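Local coordinates for protein putative fructose-bisphosphate aldolase (Coccidioides immitis, PDB 3PM6) that is a putative class II fructose-bisphosphate aldolase, a zinc-binding protein built as a TIM barrel, at residues V204-Y208 / P231-I236; R153-E158 / A191-G197. All coordinates share one frame; numbering follows the deposited sequence.

In the fold
Contact 2 joins the loop after strand 146-149 to the loop after strand 187-188 and carries His196, which binds the zinc ion together with His91 and His227, a worked example of a metal site at the C-terminal ends of the strands of a TIM barrel. Contact 1 lies further out, its Phe232 side chain about 10 Å from the metal, where the far end of that second loop meets the start of helix 234-242. The contact centres are 13 Å apart, yet they touch: Asp207 N lies 2.9 Å from Phe192 O, a probable hydrogen bond, and Leu206 CD2 packs 3.6 Å from Asn194 N.

Contact 1: residues V204-Y208 / P231-I236; sequences VQLDY and PFTKEI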
ATOM      1  N   VAL A 204     -31.358  12.912   2.855  1.00 23.43           N
ATOM      2  CA  VAL A 204     -30.410  14.021   3.036  1.00 22.58           C
ATOM      3  C   VAL A 204     -31.212  15.304   3.222  1.00 23.86           C
ATOM      4  O   VAL A 204     -31.964  15.688   2.329  1.00 23.94           O
ATOM      5  CB  VAL A 204     -29.512  14.167   1.799  1.00 22.57           C
ATOM      6  CG1 VAL A 204     -28.639  15.419   1.880  1.00 20.19           C
ATOM      7  CG2 VAL A 204     -28.650  12.908   1.586  1.00 21.98           C
ATOM      8  N   GLN A 205     -31.077  15.941   4.397  1.00 23.70           N
ATOM      9  CA  GLN A 205     -31.776  17.202   4.706  1.00 23.80           C
ATOM     10  C   GLN A 205     -30.784  18.244   5.200  1.00 23.63           C
ATOM     11  O   GLN A 205     -30.541  18.335   6.378  1.00 24.12           O
ATOM     12  CB  GLN A 205     -32.896  17.001   5.755  1.00 24.26           C
ATOM     13  CG  GLN A 205     -33.985  15.970   5.381  1.00 23.78           C
ATOM     14  CD  GLN A 205     -34.677  16.231   4.034  1.00 24.87           C
ATOM     15  OE1 GLN A 205     -34.670  17.348   3.493  1.00 26.10           O
ATOM     16  NE2 GLN A 205     -35.289  15.185   3.491  1.00 22.97           N
ATOM     17  N   LEU A 206     -30.194  19.011   4.289  1.00 23.41           N
ATOM     18  CA  LEU A 206     -29.153  19.953   4.647  1.00 23.58           C
ATOM     19  C   LEU A 206     -29.736  21.341   4.884  1.00 24.23           C
ATOM     20  O   LEU A 206     -30.731  21.758   4.253  1.00 24.03           O
ATOM     21  CB  LEU A 206     -28.026  19.990   3.585  1.00 23.31           C
ATOM     22  CG  LEU A 206     -27.479  18.639   3.101  1.00 22.05           C
ATOM     23  CD1 LEU A 206     -26.424  18.801   2.022  1.00 17.06           C
ATOM     24  CD2 LEU A 206     -26.963  17.761   4.278  1.00 19.97           C
ATOM     25  N   ASP A 207     -29.129  22.041   5.823  1.00 23.64           N
ATOM     26  CA  ASP A 207     -29.540  23.399   6.137  1.00 24.50           C
ATOM     27  C   ASP A 207     -28.589  24.312   5.378  1.00 24.13           C
ATOM     28  O   ASP A 207     -27.537  24.712   5.894  1.00 22.63           O
ATOM     29  CB  ASP A 207     -29.476  23.608   7.646  1.00 24.74           C
ATOM     30  CG  ASP A 207     -30.059  24.940   8.098  1.00 27.34           C
ATOM     31  OD1 ASP A 207     -30.286  25.853   7.269  1.00 28.79           O
ATOM     32  OD2 ASP A 207     -30.229  25.080   9.326  1.00 28.89           O
ATOM     33  N   TYR A 208     -28.947  24.598   4.125  1.00 24.07           N
ATOM     34  CA  TYR A 208     -28.106  25.419   3.238  1.00 24.32           C
ATOM     35  C   TYR A 208     -27.986  26.840   3.750  1.00 25.35           C
ATOM     36  O   TYR A 208     -26.951  27.487   3.583  1.00 26.25           O
ATOM     37  CB  TYR A 208     -28.658  25.411   1.819  1.00 24.48           C
ATOM     38  CG  TYR A 208     -28.609  24.049   1.158  1.00 23.19           C
ATOM     39  CD1 TYR A 208     -27.389  23.524   0.719  1.00 23.86           C
ATOM     40  CD2 TYR A 208     -29.772  23.279   0.984  1.00 22.59           C
ATOM     41  CE1 TYR A 208     -27.310  22.276   0.106  1.00 21.25           C
ATOM     42  CE2 TYR A 208     -29.717  22.036   0.352  1.00 21.99           C
ATOM     43  CZ  TYR A 208     -28.463  21.538  -0.069  1.00 20.98           C
ATOM     44  OH  TYR A 208     -28.343  20.311  -0.668  1.00 17.65           O
ATOM     45  N   PRO A 231     -23.767   9.741  -0.448  1.00 18.95           N
ATOM     46  CA  PRO A 231     -24.960   9.578  -1.281  1.00 19.53           C
ATOM     47  C   PRO A 231     -25.381  10.882  -1.975  1.00 19.38           C
ATOM     48  O   PRO A 231     -26.497  10.940  -2.482  1.00 18.65           O
ATOM     49  CB  PRO A 231     -26.043   9.207  -0.246  1.00 20.32           C
ATOM     50  CG  PRO A 231     -25.632  10.006   0.978  1.00 18.73           C
ATOM     51  CD  PRO A 231     -24.123  10.096   0.946  1.00 18.78           C
ATOM     52  N   PHE A 232     -24.512  11.909  -1.991  1.00 18.23           N
ATOM     53  CA  PHE A 232     -24.887  13.216  -2.551  1.00 17.93           C
ATOM     54  C   PHE A 232     -24.954  13.178  -4.100  1.00 18.69           C
ATOM     55  O   PHE A 232     -24.318  12.342  -4.779  1.00 17.74           O
ATOM     56  CB  PHE A 232     -23.953  14.355  -2.062  1.00 17.28           C
ATOM     57  CG  PHE A 232     -24.153  14.756  -0.608  1.00 16.18           C
ATOM     58  CD1 PHE A 232     -25.002  14.046   0.230  1.00 15.38           C
ATOM     59  CD2 PHE A 232     -23.471  15.845  -0.077  1.00 16.65           C
ATOM     60  CE1 PHE A 232     -25.209  14.432   1.571  1.00 15.75           C
ATOM     61  CE2 PHE A 232     -23.634  16.227   1.284  1.00 16.66           C
ATOM     62  CZ  PHE A 232     -24.492  15.506   2.110  1.00 15.98           C
ATOM     63  N   THR A 233     -25.743  14.093  -4.644  1.00 19.68           N
ATOM     64  CA  THR A 233     -25.995  14.165  -6.085  1.00 20.73           C
ATOM     65  C   THR A 233     -25.231  15.402  -6.558  1.00 20.55           C
ATOM     66  O   THR A 233     -24.766  16.181  -5.745  1.00 21.41           O
ATOM     67  CB  THR A 233     -27.524  14.352  -6.384  1.00 21.09           C
ATOM     68  OG1 THR A 233     -27.974  15.542  -5.739  1.00 21.38           O
ATOM     69  CG2 THR A 233     -28.364  13.186  -5.884  1.00 19.14           C
ATOM     70  N   LYS A 234     -25.104  15.582  -7.859  1.00 20.94           N
ATOM     71  CA  LYS A 234     -24.467  16.761  -8.393  1.00 21.40           C
ATOM     72  C   LYS A 234     -25.149  18.037  -7.896  1.00 20.74           C
ATOM     73  O   LYS A 234     -24.487  19.027  -7.561  1.00 20.63           O
ATOM     74  CB  LYS A 234     -24.518  16.750  -9.937  1.00 22.81           C
ATOM     75  CG  LYS A 234     -24.236  18.178 -10.536  1.00 25.35           C
ATOM     76  CD  LYS A 234     -23.302  18.094 -11.734  1.00 30.88           C
ATOM     77  CE  LYS A 234     -22.610  19.417 -12.016  1.00 30.18           C
ATOM     78  NZ  LYS A 234     -21.126  19.185 -12.019  1.00 29.57           N
ATOM     79  N   GLU A 235     -26.472  18.039  -7.905  1.00 19.65           N
ATOM     80  CA  GLU A 235     -27.218  19.255  -7.566  1.00 20.16           C
ATOM     81  C   GLU A 235     -26.958  19.646  -6.096  1.00 19.15           C
ATOM     82  O   GLU A 235     -26.790  20.828  -5.782  1.00 19.61           O
ATOM     83  CB  GLU A 235     -28.714  19.061  -7.871  1.00 20.10           C
ATOM     84  CG  GLU A 235     -29.038  19.007  -9.407  1.00 21.38           C
ATOM     85  CD  GLU A 235     -28.962  17.613 -10.046  1.00 21.85           C
ATOM     86  OE1 GLU A 235     -28.340  16.686  -9.480  1.00 19.89           O
ATOM     87  OE2 GLU A 235     -29.545  17.440 -11.148  1.00 25.01           O
ATOM     88  N   ILE A 236     -26.881  18.650  -5.213  1.00 18.23           N
ATOM     89  CA  ILE A 236     -26.491  18.893  -3.804  1.00 18.28           C
ATOM     90  C   ILE A 236     -25.053  19.442  -3.683  1.00 17.76           C
ATOM     91  O   ILE A 236     -24.804  20.411  -2.964  1.00 18.02           O
ATOM     92  CB  ILE A 236     -26.640  17.636  -2.937  1.00 17.47           C
ATOM     93  CG1 ILE A 236     -28.114  17.288  -2.802  1.00 19.21           C
ATOM     94  CG2 ILE A 236     -25.956  17.844  -1.546  1.00 17.03           C
ATOM     95  CD1 ILE A 236     -28.365  15.884  -2.160  1.00 20.75           C
TER
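Val204 faces Phe232 with their CA atoms 7.9 Å apart, and Leu206 faces Ile236 at 8.9 Å, so the two backbones stay well separated and no hydrogen bond joins them. Segment 204-208 has no regular structure until Tyr208 begins a helix; segment 231-236 turns into its helix at Lys234, with Thr233 at the N-cap and its OG1 accepting a weak bond from Ile236 N. Apolar side chains fill the gap. Val204 places CG1 anti to its backbone N (chi1 173°), and this methyl reaches Phe232 CE1 at 3.6 Å, while CG2 touches Phe232 CE1 and CD1 and, more loosely, Pro231 CG. The Leu206 and Phe232 side chains come toward each other from opposite directions; Leu206 CD1 lies 3.8 Å from Phe232 CZ and 3.7 Å from Ile236 CG2. That Ile236 methyl sits over one face of the Phe232 ring, offset toward the rim. Across the isoleucine at about a right angle comes Tyr208, whose OH approaches Ile236 CG2 at 3.5 Å. Leu206 and Tyr208 also rest on Cys240, one helical turn further on, and Tyr199 touches Pro231 and Phe232. The contact thus packs the start of helix 208-218 and the loop before it against helix 234-242, near the surface of the barrel.

Contact 2: residues R153-E158 / A191-G197; sequences RIEGGE and AFGNVHG. With ZN (zinc ion), chain S.
Ile154 and His196 meet at about a right angle, the isoleucine laying its CG2 methyl over one face of the imidazole in a CH-pi contact, 4.0 Å from the ring centroid. CG2 stands anti to the backbone N and CG1 anti to the carbonyl carbon (chi1 -59°), which turns CG1 to Ala191 CB, and CD1 reaches Asn194 ND2, whose hydrogen bond goes to His227 O. The imidazole is fixed at both nitrogens. His196 NE2 binds the zinc ion at 2.2 Å, and His196 ND1 donates in the ring plane to a water 2.6 Å away, which in turn donates to the carbonyls of Ile154 and Gly156. This pattern leaves NE2 with its lone pair for the metal and holds the ring's rotation.

Glu158 comes to the ring's edge near CD2, its carboxylate plane turned 77° from the imidazole. The Glu158 chain, extended beyond CG, carries OE2 to Gly197 N at 3.1 Å; the anti lone pair of OE2 accepts this bond. The other oxygen, OE1, is bonded to Asn251 ND2, so the carboxylate ties its own loop both to Gly197 and to Asn251, just past strand 245-250. Directly between the backbones, His196 N donates to Glu155 O at 3.0 Å, and a second water joins Glu155 N to Asn194 O. Gly156 CA passes 3.6 Å from His196 O, a close backbone approach. Asn194 turns back within its own segment, OD1 accepting from Phe192 N at 3.0 Å and bracing the bend around Gly193.

The two segments follow strands 146-149 and 187-188, neighbours in the eight-stranded parallel barrel, and therefore run side by side at its C-terminal end. His91, at the end of strand 85-92, and His227, just after strand 223-226, complete the zinc site, while Phe192, pointing away from segment 153-158, rests on Arg210 and Leu211 of helix 208-218.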
ATOM      1  N   ARG A 153     -20.699  18.822  15.992  1.00 15.35           N
ATOM      2  CA  ARG A 153     -20.636  17.360  16.057  1.00 14.41           C
ATOM      3  C   ARG A 153     -21.555  16.711  15.019  1.00 14.36           C
ATOM      4  O   ARG A 153     -22.779  16.679  15.189  1.00 13.36           O
ATOM      5  CB  ARG A 153     -21.000  16.837  17.447  1.00 13.68           C
ATOM      6  CG  ARG A 153     -20.613  15.357  17.639  1.00 12.63           C
ATOM      7  CD  ARG A 153     -21.041  14.886  19.028  1.00 15.66           C
ATOM      8  NE  ARG A 153     -20.303  15.662  20.026  1.00 16.57           N
ATOM      9  CZ  ARG A 153     -20.822  16.147  21.151  1.00 18.85           C
ATOM     10  NH1 ARG A 153     -22.113  15.949  21.453  1.00 17.09           N
ATOM     11  NH2 ARG A 153     -20.034  16.825  21.983  1.00 18.14           N
ATOM     12  N   ILE A 154     -20.929  16.218  13.950  1.00 14.18           N
ATOM     13  CA  ILE A 154     -21.554  15.345  12.985  1.00 14.13           C
ATOM     14  C   ILE A 154     -21.796  13.992  13.645  1.00 14.88           C
ATOM     15  O   ILE A 154     -20.912  13.430  14.329  1.00 15.45           O
ATOM     16  CB  ILE A 154     -20.683  15.244  11.670  1.00 14.08           C
ATOM     17  CG1 ILE A 154     -20.515  16.638  11.047  1.00 13.39           C
ATOM     18  CG2 ILE A 154     -21.358  14.326  10.649  1.00 13.77           C
ATOM     19  CD1 ILE A 154     -19.393  16.746   9.999  1.00 13.50           C
ATOM     20  N   GLU A 155     -23.004  13.470  13.475  1.00 15.05           N
ATOM     21  CA  GLU A 155     -23.350  12.180  14.046  1.00 15.53           C
ATOM     22  C   GLU A 155     -22.999  11.035  13.119  1.00 15.47           C
ATOM     23  O   GLU A 155     -22.885  11.205  11.911  1.00 14.05           O
ATOM     24  CB  GLU A 155     -24.845  12.139  14.366  1.00 16.17           C
ATOM     25  CG  GLU A 155     -25.231  13.106  15.485  1.00 17.44           C
ATOM     26  CD  GLU A 155     -26.698  12.995  15.870  1.00 21.26           C
ATOM     27  OE1 GLU A 155     -27.505  13.776  15.324  1.00 21.76           O
ATOM     28  OE2 GLU A 155     -27.035  12.127  16.713  1.00 20.20           O
ATOM     29  N   GLY A 156     -22.858   9.851  13.682  1.00 16.50           N
ATOM     30  CA  GLY A 156     -22.693   8.643  12.853  1.00 17.29           C
ATOM     31  C   GLY A 156     -21.266   8.106  12.898  1.00 18.16           C
ATOM     32  O   GLY A 156     -20.355   8.735  13.439  1.00 15.67           O
ATOM     33  N   GLY A 157     -21.107   6.912  12.341  1.00 19.56           N
ATOM     34  CA  GLY A 157     -19.809   6.263  12.299  1.00 21.97           C
ATOM     35  C   GLY A 157     -19.599   5.707  10.903  1.00 22.96           C
ATOM     36  O   GLY A 157     -20.553   5.594  10.110  1.00 22.45           O
ATOM     37  N   GLU A 158     -18.348   5.367  10.619  1.00 23.01           N
ATOM     38  CA  GLU A 158     -17.967   4.613   9.407  1.00 23.71           C
ATOM     39  C   GLU A 158     -16.852   3.638   9.820  1.00 22.88           C
ATOM     40  O   GLU A 158     -16.372   3.703  10.944  1.00 22.81           O
ATOM     41  CB  GLU A 158     -17.551   5.584   8.261  1.00 23.45           C
ATOM     42  CG  GLU A 158     -18.716   6.573   7.891  1.00 27.27           C
ATOM     43  CD  GLU A 158     -18.405   7.560   6.768  1.00 29.84           C
ATOM     44  OE1 GLU A 158     -17.249   7.575   6.348  1.00 33.36           O
ATOM     45  OE2 GLU A 158     -19.313   8.321   6.307  1.00 31.47           O
ATOM     46  N   ALA A 191     -21.012  21.116  10.742  1.00 16.55           N
ATOM     47  CA  ALA A 191     -22.202  20.280  10.939  1.00 16.19           C
ATOM     48  C   ALA A 191     -23.445  21.099  10.548  1.00 16.38           C
ATOM     49  O   ALA A 191     -23.772  22.088  11.191  1.00 17.49           O
ATOM     50  CB  ALA A 191     -22.293  19.818  12.396  1.00 14.85           C
ATOM     51  N   PHE A 192     -24.132  20.710   9.483  1.00 16.78           N
ATOM     52  CA  PHE A 192     -25.262  21.510   9.041  1.00 17.28           C
ATOM     53  C   PHE A 192     -26.380  20.627   8.521  1.00 17.89           C
ATOM     54  O   PHE A 192     -27.129  21.046   7.658  1.00 18.82           O
ATOM     55  CB  PHE A 192     -24.825  22.589   8.028  1.00 17.23           C
ATOM     56  CG  PHE A 192     -24.329  22.043   6.710  1.00 17.93           C
ATOM     57  CD1 PHE A 192     -23.059  21.467   6.615  1.00 16.10           C
ATOM     58  CD2 PHE A 192     -25.130  22.133   5.554  1.00 17.53           C
ATOM     59  CE1 PHE A 192     -22.591  20.958   5.408  1.00 15.67           C
ATOM     60  CE2 PHE A 192     -24.665  21.639   4.305  1.00 19.21           C
ATOM     61  CZ  PHE A 192     -23.406  21.043   4.230  1.00 18.53           C
ATOM     62  N   GLY A 193     -26.485  19.410   9.068  1.00 18.09           N
ATOM     63  CA  GLY A 193     -27.503  18.423   8.665  1.00 18.12           C
ATOM     64  C   GLY A 193     -26.903  17.177   8.020  1.00 18.09           C
ATOM     65  O   GLY A 193     -27.562  16.130   7.913  1.00 17.49           O
ATOM     66  N   ASN A 194     -25.652  17.283   7.586  1.00 17.15           N
ATOM     67  CA  ASN A 194     -24.922  16.118   7.107  1.00 17.80           C
ATOM     68  C   ASN A 194     -24.660  15.100   8.244  1.00 18.06           C
ATOM     69  O   ASN A 194     -24.701  15.450   9.434  1.00 17.65           O
ATOM     70  CB  ASN A 194     -23.638  16.508   6.377  1.00 16.97           C
ATOM     71  CG  ASN A 194     -22.765  17.455   7.173  1.00 17.36           C
ATOM     72  OD1 ASN A 194     -23.238  18.193   8.042  1.00 18.17           O
ATOM     73  ND2 ASN A 194     -21.478  17.461   6.857  1.00 16.30           N
ATOM     74  N   VAL A 195     -24.451  13.844   7.851  1.00 17.95           N
ATOM     75  CA  VAL A 195     -24.373  12.699   8.767  1.00 19.04           C
ATOM     76  C   VAL A 195     -23.348  11.757   8.143  1.00 19.39           C
ATOM     77  O   VAL A 195     -23.288  11.578   6.896  1.00 20.17           O
ATOM     78  CB  VAL A 195     -25.774  11.973   8.886  1.00 19.67           C
ATOM     79  CG1 VAL A 195     -25.642  10.579   9.359  1.00 22.06           C
ATOM     80  CG2 VAL A 195     -26.702  12.679   9.814  1.00 20.47           C
ATOM     81  N   HIS A 196     -22.495  11.183   8.979  1.00 18.88           N
ATOM     82  CA  HIS A 196     -21.662  10.062   8.542  1.00 17.53           C
ATOM     83  C   HIS A 196     -22.511   8.804   8.445  1.00 17.45           C
ATOM     84  O   HIS A 196     -23.373   8.578   9.287  1.00 17.11           O
ATOM     85  CB  HIS A 196     -20.512   9.830   9.528  1.00 16.78           C
ATOM     86  CG  HIS A 196     -19.440  10.866   9.459  1.00 15.71           C
ATOM     87  ND1 HIS A 196     -19.005  11.564  10.567  1.00 14.88           N
ATOM     88  CD2 HIS A 196     -18.720  11.333   8.410  1.00 12.89           C
ATOM     89  CE1 HIS A 196     -18.042  12.394  10.207  1.00 12.92           C
ATOM     90  NE2 HIS A 196     -17.856  12.280   8.905  1.00 13.81           N
ATOM     91  N   GLY A 197     -22.224   7.967   7.449  1.00 17.90           N
ATOM     92  CA  GLY A 197     -22.986   6.732   7.210  1.00 18.39           C
ATOM     93  C   GLY A 197     -24.361   6.928   6.580  1.00 18.33           C
ATOM     94  O   GLY A 197     -24.629   7.924   5.936  1.00 19.15           O
TER
HETATM   95 ZN    ZN S 319     -16.065  12.675   7.695  1.00 20.80          ZN
HETATM   96  O   HOH W   1     -19.596  11.251  13.042  1.00 15.96           O
HETATM   97  O   HOH W   2     -25.074  14.771  12.076  1.00  9.56           O
HETATM   98  O   HOH W   3     -23.929   5.834  11.253  1.00 28.14           O